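Local coordinates for uncharacterized protein Lpg0364 (Legionella pneumophila subsp. pneumophila, PDB 4Q63) that is of unknown function but carries a PilZ-like domain and so may bind cyclic-di-GMP, at residues G16-S21 and L52-H57; F59-C64 and T85-L90. One frame throughout, in Å; residues are numbered along the deposited sequence. Where two conformers were deposited one is given.

Contact 1: G16-S21 and L52-H57; sequences GEINAS and LKLQIH. With CD (cadmium ion), chain D; EDO (1,2-ethanediol), chain I.
Asn19 and Gln55 exchange both of their backbone hydrogen bonds, which marks them as a hydrogen-bonded pair in the antiparallel sheet of this PilZ-like beta-barrel. The bond from Asn19 N to Gln55 O measures 2.9 Å and is almost perfectly straight, with 177° at the hydrogen; Gln55 N answers to Asn19 O. Ser21 and Lys53 form the next such pair, with Lys53 N 3.0 Å from Ser21 O. Between these pairs the CA atoms of Ala20 and Leu54 stand 4.6 Å apart, and Ala20 CA makes a CA-H...O contact of 3.2 Å with Lys53 O.

Side chains alternate between two very different surroundings. Ile18, Ala20, Leu54 and Ile56 turn into the buried interior, where Ile18 and Ile56 lie side by side and meet through their CG1 atoms. The small Ala20 CB touches Leu54 CD1 at 3.8 Å and also meets Leu52 CD1. Leu54 and Ile56 reach on to helix 82-100, and Ile18 and Ala20 to strand 25-33. The other face, carrying Asn19, Ser21, Lys53 and Gln55, is looser and more polar; a molecule of 1,2-ethanediol, probably from the crystallisation liquor, lies over it, and Ser21 OG rests against Lys53 CB.

At the Glu17-His57 end the ladder frays. His57 N is 3.5 Å from Glu17 O, a weak bond, and a water bridges the two by donating to that oxygen and accepting from that nitrogen. Glu17 CG lies obliquely to the imidazole, beyond which the bend at chi2 (96°) places CD, whose carboxylate goes on to a salt bridge with Arg99. Glu17 CG sits 3.5 Å from His57 NE2, and on the ring's other nitrogen, ND1, His57 binds a cadmium ion that Glu98 also ligates.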
ATOM      1  N   GLY A  16      10.348  -0.108  -6.298  1.00 57.00           N
ATOM      2  CA  GLY A  16      11.049   0.838  -5.447  1.00 55.25           C
ATOM      3  C   GLY A  16      10.593   2.277  -5.582  1.00 57.60           C
ATOM      4  O   GLY A  16      11.237   3.191  -5.064  1.00 62.44           O
ATOM      5  N   GLU A  17       9.491   2.500  -6.287  1.00 53.79           N
ATOM      6  CA  GLU A  17       8.917   3.833  -6.303  1.00 54.58           C
ATOM      7  C   GLU A  17       8.026   3.975  -5.076  1.00 50.14           C
ATOM      8  O   GLU A  17       7.600   5.074  -4.735  1.00 49.34           O
ATOM      9  CB  GLU A  17       8.087   4.083  -7.565  1.00 53.29           C
ATOM     10  CG  GLU A  17       8.739   3.643  -8.858  1.00 59.96           C
ATOM     11  CD  GLU A  17       8.278   2.246  -9.284  1.00 57.36           C
ATOM     12  OE1 GLU A  17       8.279   1.336  -8.435  1.00 45.20           O
ATOM     13  OE2 GLU A  17       7.908   2.075 -10.463  1.00 56.95           O
ATOM     14  N   ILE A  18       7.743   2.857  -4.419  1.00 46.74           N
ATOM     15  CA  ILE A  18       6.749   2.848  -3.350  1.00 43.04           C
ATOM     16  C   ILE A  18       7.340   2.560  -1.981  1.00 43.91           C
ATOM     17  O   ILE A  18       7.934   1.516  -1.750  1.00 49.37           O
ATOM     18  CB  ILE A  18       5.632   1.835  -3.618  1.00 46.21           C
ATOM     19  CG1 ILE A  18       4.980   2.130  -4.972  1.00 51.02           C
ATOM     20  CG2 ILE A  18       4.587   1.910  -2.502  1.00 42.78           C
ATOM     21  CD1 ILE A  18       4.462   0.918  -5.680  1.00 52.75           C
ATOM     22  N   ASN A  19       7.169   3.506  -1.073  1.00 41.65           N
ATOM     23  CA  ASN A  19       7.588   3.326   0.306  1.00 42.91           C
ATOM     24  C   ASN A  19       6.378   3.477   1.202  1.00 42.49           C
ATOM     25  O   ASN A  19       5.477   4.268   0.926  1.00 42.51           O
ATOM     26  CB  ASN A  19       8.644   4.369   0.676  1.00 45.06           C
ATOM     27  CG  ASN A  19       9.834   4.333  -0.249  1.00 58.36           C
ATOM     28  OD1 ASN A  19       9.985   5.189  -1.127  1.00 65.32           O
ATOM     29  ND2 ASN A  19      10.685   3.332  -0.072  1.00 63.25           N
ATOM     30  N   ALA A  20       6.358   2.708   2.277  1.00 38.84           N
ATOM     31  CA  ALA A  20       5.241   2.743   3.189  1.00 36.15           C
ATOM     32  C   ALA A  20       5.765   2.704   4.613  1.00 39.21           C
ATOM     33  O   ALA A  20       6.862   2.205   4.872  1.00 43.12           O
ATOM     34  CB  ALA A  20       4.307   1.565   2.922  1.00 38.95           C
ATOM     35  N   SER A  21       4.974   3.225   5.538  1.00 40.46           N
ATOM     36  CA  SER A  21       5.318   3.146   6.946  1.00 45.63           C
ATOM     37  C   SER A  21       4.054   3.062   7.788  1.00 46.86           C
ATOM     38  O   SER A  21       3.008   3.568   7.394  1.00 40.46           O
ATOM     39  CB  SER A  21       6.146   4.373   7.366  1.00 42.92           C
ATOM     40  OG  SER A  21       5.338   5.525   7.360  1.00 42.34           O
ATOM     41  N   LEU A  52      -2.054   3.590   7.171  1.00 27.31           N
ATOM     42  CA  LEU A  52      -0.790   3.362   6.477  1.00 33.40           C
ATOM     43  C   LEU A  52      -0.370   4.656   5.774  1.00 36.21           C
ATOM     44  O   LEU A  52      -1.207   5.321   5.153  1.00 34.91           O
ATOM     45  CB  LEU A  52      -0.982   2.263   5.445  1.00 31.40           C
ATOM     46  CG  LEU A  52       0.191   1.878   4.544  1.00 45.43           C
ATOM     47  CD1 LEU A  52       1.340   1.328   5.386  1.00 51.82           C
ATOM     48  CD2 LEU A  52      -0.262   0.828   3.524  1.00 44.18           C
ATOM     49  N   LYS A  53       0.906   5.017   5.881  1.00 32.27           N
ATOM     50  CA  LYS A  53       1.416   6.172   5.168  1.00 35.84           C
ATOM     51  C   LYS A  53       2.130   5.689   3.907  1.00 34.54           C
ATOM     52  O   LYS A  53       3.032   4.858   3.976  1.00 34.11           O
ATOM     53  CB  LYS A  53       2.366   6.985   6.046  1.00 34.84           C
ATOM     54  CG  LYS A  53       2.821   8.302   5.410  0.93 43.38           C
ATOM     55  CD  LYS A  53       3.560   9.174   6.431  0.87 50.43           C
ATOM     56  CE  LYS A  53       4.992   9.456   5.997  0.35 55.25           C
ATOM     57  NZ  LYS A  53       5.726  10.278   7.009  0.78 62.47           N
ATOM     58  N   LEU A  54       1.731   6.225   2.763  1.00 33.83           N
ATOM     59  CA  LEU A  54       2.281   5.801   1.482  1.00 35.46           C
ATOM     60  C   LEU A  54       3.010   6.941   0.811  1.00 37.81           C
ATOM     61  O   LEU A  54       2.505   8.073   0.747  1.00 36.93           O
ATOM     62  CB  LEU A  54       1.138   5.349   0.584  1.00 43.37           C
ATOM     63  CG  LEU A  54       1.305   4.137  -0.312  1.00 54.99           C
ATOM     64  CD1 LEU A  54       1.644   2.915   0.521  1.00 51.49           C
ATOM     65  CD2 LEU A  54       0.010   3.960  -1.065  1.00 55.66           C
ATOM     66  N   GLN A  55       4.212   6.653   0.321  1.00 40.28           N
ATOM     67  CA  GLN A  55       4.948   7.607  -0.482  1.00 40.47           C
ATOM     68  C   GLN A  55       5.316   7.027  -1.841  1.00 42.78           C
ATOM     69  O   GLN A  55       5.934   5.946  -1.950  1.00 41.84           O
ATOM     70  CB  GLN A  55       6.201   8.098   0.241  1.00 45.37           C
ATOM     71  CG  GLN A  55       6.963   9.146  -0.567  1.00 53.39           C
ATOM     72  CD  GLN A  55       7.981   9.898   0.264  1.00 62.00           C
ATOM     73  OE1 GLN A  55       8.519  10.924  -0.163  1.00 64.99           O
ATOM     74  NE2 GLN A  55       8.251   9.392   1.464  1.00 64.90           N
ATOM     75  N   ILE A  56       4.912   7.741  -2.884  1.00 37.36           N
ATOM     76  CA  ILE A  56       5.181   7.316  -4.251  1.00 39.72           C
ATOM     77  C   ILE A  56       5.752   8.501  -4.986  1.00 43.81           C
ATOM     78  O   ILE A  56       5.026   9.447  -5.306  1.00 39.60           O
ATOM     79  CB  ILE A  56       3.898   6.856  -4.968  1.00 40.58           C
ATOM     80  CG1 ILE A  56       3.235   5.717  -4.187  1.00 48.51           C
ATOM     81  CG2 ILE A  56       4.213   6.471  -6.412  1.00 43.10           C
ATOM     82  CD1 ILE A  56       1.904   5.263  -4.753  1.00 51.64           C
ATOM     83  N   HIS A  57       7.059   8.451  -5.231  1.00 39.06           N
ATOM     84  CA  HIS A  57       7.782   9.574  -5.789  1.00 42.37           C
ATOM     85  C   HIS A  57       7.516  10.833  -4.950  1.00 43.35           C
ATOM     86  O   HIS A  57       7.826  10.835  -3.765  1.00 42.77           O
ATOM     87  CB  HIS A  57       7.476   9.721  -7.279  1.00 43.09           C
ATOM     88  CG  HIS A  57       8.154   8.685  -8.120  1.00 50.40           C
ATOM     89  ND1 HIS A  57       7.772   8.401  -9.411  1.00 45.86           N
ATOM     90  CD2 HIS A  57       9.201   7.868  -7.855  1.00 48.82           C
ATOM     91  CE1 HIS A  57       8.554   7.462  -9.910  1.00 52.91           C
ATOM     92  NE2 HIS A  57       9.435   7.121  -8.985  1.00 49.97           N
TER
HETATM   93 CD    CD D 203       6.164   9.540 -10.760  1.00 45.54          CD
HETATM   94  C1  EDO I 208       7.878   5.983   4.656  1.00 72.20           C
HETATM   95  O1  EDO I 208       9.015   6.721   5.123  1.00 76.19           O
HETATM   96  C2  EDO I 208       6.907   6.925   3.964  1.00 69.83           C
HETATM   97  O2  EDO I 208       5.657   6.256   3.782  1.00 66.09           O
HETATM   98  O   HOH W   1       9.664   7.248  -4.615  1.00 56.48           O

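Contact 2: F59-C64 and T85-L90; sequences FIMELC and TNKLFL. With CD (cadmium ion), chain B.
Strand 59-64 and helix 85-90 run at 139° to each other, their axes coming no nearer than 9.7 Å, a spacing bridged by side chains with no hydrogen bond between the segments. This is helix-on-sheet packing: alternate strand residues Phe59, Met61 and Leu63 turn toward the helix, which answers with Lys87 and Leu88.

Met61, present as selenomethionine, stands in the middle. Met61 and Phe59 each occur in two conformers, and the contacts here hold for the one described. The Met61 CG is held between the backbone N and the carbonyl carbon (chi1 62°), and a bend at chi3 then sets the methyl CE off to one side of the chain. The selenium packs against the helix backbone and the root of Leu88, at 4.0 Å from Leu88 CA and 4.1 Å from Leu88 CB. Farther along the strand, Leu63 and Leu88 cross at about a right angle and touch through single methyls, Leu63 CD1 and Leu88 CD2.

Toward Phe59 the contact changes character, becoming partly exposed. Lys87 slides past Met61 in the opposite direction, bringing its NZ to 3.7 Å from Met61 CE. Bends at chi3 (53°) and chi4 give its outer end a hooked course, and Lys87 CE arrives at the rim of the Phe59 ring, 3.6 Å from CZ and in the ring plane. The approach is therefore edge-on, not a cation-pi stack over the ring face. On the reverse of the strand Glu62 turns away, both carboxylate oxygens gripping a cadmium ion whose other ligands include two waters.

In the fold, helix 82-100 lies against the sheet: Leu88 also reaches Leu54 on strand 49-56 and Phe79 on strand 74-79, the two strands flanking 59-71, and Phe59 extends the packing along the helix to Val91.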
ATOM      1  N   PHE A  59       4.497  12.040  -4.203  0.50 40.18           N
ATOM      2  CA  PHE A  59       3.146  11.997  -3.646  0.50 39.35           C
ATOM      3  C   PHE A  59       3.072  11.225  -2.326  0.50 39.84           C
ATOM      4  O   PHE A  59       3.471  10.059  -2.246  0.50 34.57           O
ATOM      5  CB  PHE A  59       2.170  11.378  -4.656  0.50 40.85           C
ATOM      6  CG  PHE A  59       0.724  11.633  -4.332  0.50 46.75           C
ATOM      7  CD1 PHE A  59       0.113  12.808  -4.739  0.50 48.75           C
ATOM      8  CD2 PHE A  59      -0.019  10.707  -3.621  0.50 49.20           C
ATOM      9  CE1 PHE A  59      -1.214  13.058  -4.446  0.50 52.04           C
ATOM     10  CE2 PHE A  59      -1.356  10.953  -3.319  0.50 49.62           C
ATOM     11  CZ  PHE A  59      -1.949  12.130  -3.734  0.50 50.10           C
ATOM     12  N   ILE A  60       2.540  11.871  -1.297  1.00 38.70           N
ATOM     13  CA  ILE A  60       2.442  11.243   0.021  1.00 41.06           C
ATOM     14  C   ILE A  60       0.989  11.257   0.469  1.00 39.52           C
ATOM     15  O   ILE A  60       0.318  12.272   0.339  1.00 44.07           O
ATOM     16  CB  ILE A  60       3.293  12.004   1.063  1.00 53.33           C
ATOM     17  CG1 ILE A  60       4.768  12.004   0.648  1.00 57.40           C
ATOM     18  CG2 ILE A  60       3.120  11.408   2.465  1.00 53.99           C
ATOM     19  CD1 ILE A  60       5.644  12.876   1.511  1.00 62.28           C
HETATM   20  N   MSE A  61       0.496  10.139   0.979  0.64 36.88           N
HETATM   21  CA  MSE A  61      -0.847  10.123   1.536  0.64 39.25           C
HETATM   22  C   MSE A  61      -0.950   9.135   2.676  0.64 36.84           C
HETATM   23  O   MSE A  61      -0.025   8.361   2.920  0.64 38.67           O
HETATM   24  CB  MSE A  61      -1.902   9.822   0.459  0.64 42.21           C
HETATM   25  CG  MSE A  61      -1.759   8.466  -0.214  0.64 41.91           C
HETATM   26 SE   MSE A  61      -3.247   8.049  -1.453  0.60 53.76          SE
HETATM   27  CE  MSE A  61      -4.776   8.401  -0.282  0.64 36.48           C
ATOM     28  N   GLU A  62      -2.078   9.186   3.374  1.00 34.54           N
ATOM     29  CA  GLU A  62      -2.414   8.209   4.408  1.00 34.98           C
ATOM     30  C   GLU A  62      -3.698   7.488   4.034  1.00 34.39           C
ATOM     31  O   GLU A  62      -4.649   8.109   3.547  1.00 40.76           O
ATOM     32  CB  GLU A  62      -2.607   8.912   5.753  1.00 34.35           C
ATOM     33  CG  GLU A  62      -1.337   9.496   6.284  1.00 43.42           C
ATOM     34  CD  GLU A  62      -1.527  10.161   7.632  1.00 43.64           C
ATOM     35  OE1 GLU A  62      -1.042   9.605   8.644  1.00 42.28           O
ATOM     36  OE2 GLU A  62      -2.170  11.227   7.672  1.00 49.08           O
ATOM     37  N   LEU A  63      -3.720   6.190   4.294  1.00 32.63           N
ATOM     38  CA  LEU A  63      -4.818   5.307   3.948  1.00 38.17           C
ATOM     39  C   LEU A  63      -5.199   4.466   5.156  1.00 31.96           C
ATOM     40  O   LEU A  63      -4.346   3.835   5.787  1.00 31.53           O
ATOM     41  CB  LEU A  63      -4.402   4.354   2.818  1.00 40.86           C
ATOM     42  CG  LEU A  63      -4.144   5.020   1.467  1.00 45.48           C
ATOM     43  CD1 LEU A  63      -2.934   4.376   0.822  1.00 43.50           C
ATOM     44  CD2 LEU A  63      -5.373   4.855   0.592  1.00 45.10           C
ATOM     45  N   CYS A  64      -6.479   4.505   5.496  1.00 29.38           N
ATOM     46  CA  CYS A  64      -7.045   3.568   6.432  1.00 34.57           C
ATOM     47  C   CYS A  64      -6.943   2.162   5.834  1.00 30.51           C
ATOM     48  O   CYS A  64      -7.263   1.955   4.655  1.00 29.07           O
ATOM     49  CB  CYS A  64      -8.509   3.956   6.667  1.00 34.68           C
ATOM     50  SG  CYS A  64      -8.756   5.238   7.881  0.80 31.54           S
ATOM     51  N   THR A  85      -9.296   5.506  -1.665  1.00 36.72           N
ATOM     52  CA  THR A  85      -8.911   4.573  -2.730  1.00 40.39           C
ATOM     53  C   THR A  85      -9.039   5.219  -4.115  1.00 46.00           C
ATOM     54  O   THR A  85      -8.302   4.875  -5.050  1.00 44.53           O
ATOM     55  CB  THR A  85      -9.702   3.255  -2.691  1.00 41.28           C
ATOM     56  OG1 THR A  85     -11.103   3.501  -2.906  1.00 44.24           O
ATOM     57  CG2 THR A  85      -9.485   2.529  -1.346  1.00 43.75           C
ATOM     58  N   ASN A  86      -9.977   6.151  -4.244  1.00 49.14           N
ATOM     59  CA  ASN A  86     -10.092   6.952  -5.467  1.00 49.95           C
ATOM     60  C   ASN A  86      -8.850   7.794  -5.710  1.00 46.11           C
ATOM     61  O   ASN A  86      -8.345   7.846  -6.825  1.00 53.31           O
ATOM     62  CB  ASN A  86     -11.337   7.843  -5.446  1.00 56.43           C
ATOM     63  CG  ASN A  86     -12.626   7.055  -5.614  1.00 62.86           C
ATOM     64  OD1 ASN A  86     -12.622   5.921  -6.093  1.00 58.10           O
ATOM     65  ND2 ASN A  86     -13.743   7.665  -5.232  1.00 73.07           N
ATOM     66  N   LYS A  87      -8.346   8.448  -4.670  1.00 44.81           N
ATOM     67  CA  LYS A  87      -7.112   9.218  -4.804  1.00 45.73           C
ATOM     68  C   LYS A  87      -5.931   8.325  -5.198  1.00 41.56           C
ATOM     69  O   LYS A  87      -5.145   8.660  -6.093  1.00 40.69           O
ATOM     70  CB  LYS A  87      -6.780   9.964  -3.509  1.00 50.48           C
ATOM     71  CG  LYS A  87      -7.467  11.305  -3.333  0.54 62.27           C
ATOM     72  CD  LYS A  87      -6.815  12.094  -2.195  0.80 69.62           C
ATOM     73  CE  LYS A  87      -5.304  12.203  -2.402  0.86 73.18           C
ATOM     74  NZ  LYS A  87      -4.533  11.995  -1.140  1.00 72.00           N
ATOM     75  N   LEU A  88      -5.799   7.204  -4.503  1.00 37.54           N
ATOM     76  CA  LEU A  88      -4.730   6.252  -4.763  1.00 37.31           C
ATOM     77  C   LEU A  88      -4.758   5.717  -6.195  1.00 41.85           C
ATOM     78  O   LEU A  88      -3.716   5.571  -6.841  1.00 42.46           O
ATOM     79  CB  LEU A  88      -4.828   5.074  -3.789  1.00 34.71           C
ATOM     80  CG  LEU A  88      -3.716   4.047  -3.971  1.00 33.64           C
ATOM     81  CD1 LEU A  88      -2.356   4.762  -3.858  1.00 35.86           C
ATOM     82  CD2 LEU A  88      -3.841   2.929  -2.949  1.00 30.83           C
ATOM     83  N   PHE A  89      -5.954   5.404  -6.670  1.00 41.94           N
ATOM     84  CA  PHE A  89      -6.139   4.917  -8.023  1.00 43.47           C
ATOM     85  C   PHE A  89      -5.479   5.823  -9.054  1.00 42.95           C
ATOM     86  O   PHE A  89      -4.781   5.350  -9.948  1.00 46.60           O
ATOM     87  CB  PHE A  89      -7.629   4.798  -8.337  1.00 45.86           C
ATOM     88  CG  PHE A  89      -7.916   4.481  -9.778  1.00 53.84           C
ATOM     89  CD1 PHE A  89      -7.808   3.186 -10.249  1.00 56.80           C
ATOM     90  CD2 PHE A  89      -8.279   5.483 -10.664  1.00 62.22           C
ATOM     91  CE1 PHE A  89      -8.071   2.891 -11.578  1.00 62.80           C
ATOM     92  CE2 PHE A  89      -8.542   5.194 -11.995  1.00 68.12           C
ATOM     93  CZ  PHE A  89      -8.438   3.896 -12.449  1.00 66.41           C
ATOM     94  N   LEU A  90      -5.704   7.125  -8.929  1.00 46.73           N
ATOM     95  CA  LEU A  90      -5.158   8.084  -9.882  1.00 50.44           C
ATOM     96  C   LEU A  90      -3.634   8.163  -9.835  1.00 47.47           C
ATOM     97  O   LEU A  90      -2.988   8.376 -10.858  1.00 45.81           O
ATOM     98  CB  LEU A  90      -5.770   9.461  -9.652  1.00 55.53           C
ATOM     99  CG  LEU A  90      -7.266   9.527  -9.962  1.00 60.16           C
ATOM    100  CD1 LEU A  90      -7.797  10.936  -9.786  1.00 63.78           C
ATOM    101  CD2 LEU A  90      -7.535   9.029 -11.378  1.00 65.65           C
TER
HETATM  102 CD    CD B 201      -1.952  11.366  10.214  1.00 42.34          CD
HETATM  103  O   HOH W   2       0.122  12.977   9.563  1.00 52.30           O
HETATM  104  O   HOH W   3      -2.758  13.445  11.442  1.00 47.76           O

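The pair illustrates how a sheet is built and then covered by two kinds of chemistry. Contact 1 joins strands within it through backbone hydrogen bonds and spans from buried side chains to a polar, partly exposed face; contact 2 lays the helix on it through side chains alone and is mostly buried, with a charged exposed margin at Lys87. Strands 49-56 and 59-71 are neighbours, and Leu52 N to Leu63 O and Leu54 N to Met61 O are probable hydrogen bonds between the contacts. Leu54 CD2 joins the two interiors, meeting Leu63 CD1 and Leu88 CD1. His57 binds cadmium at the edge of contact 1; the Glu62 ion lies on the strand face turned from the helix.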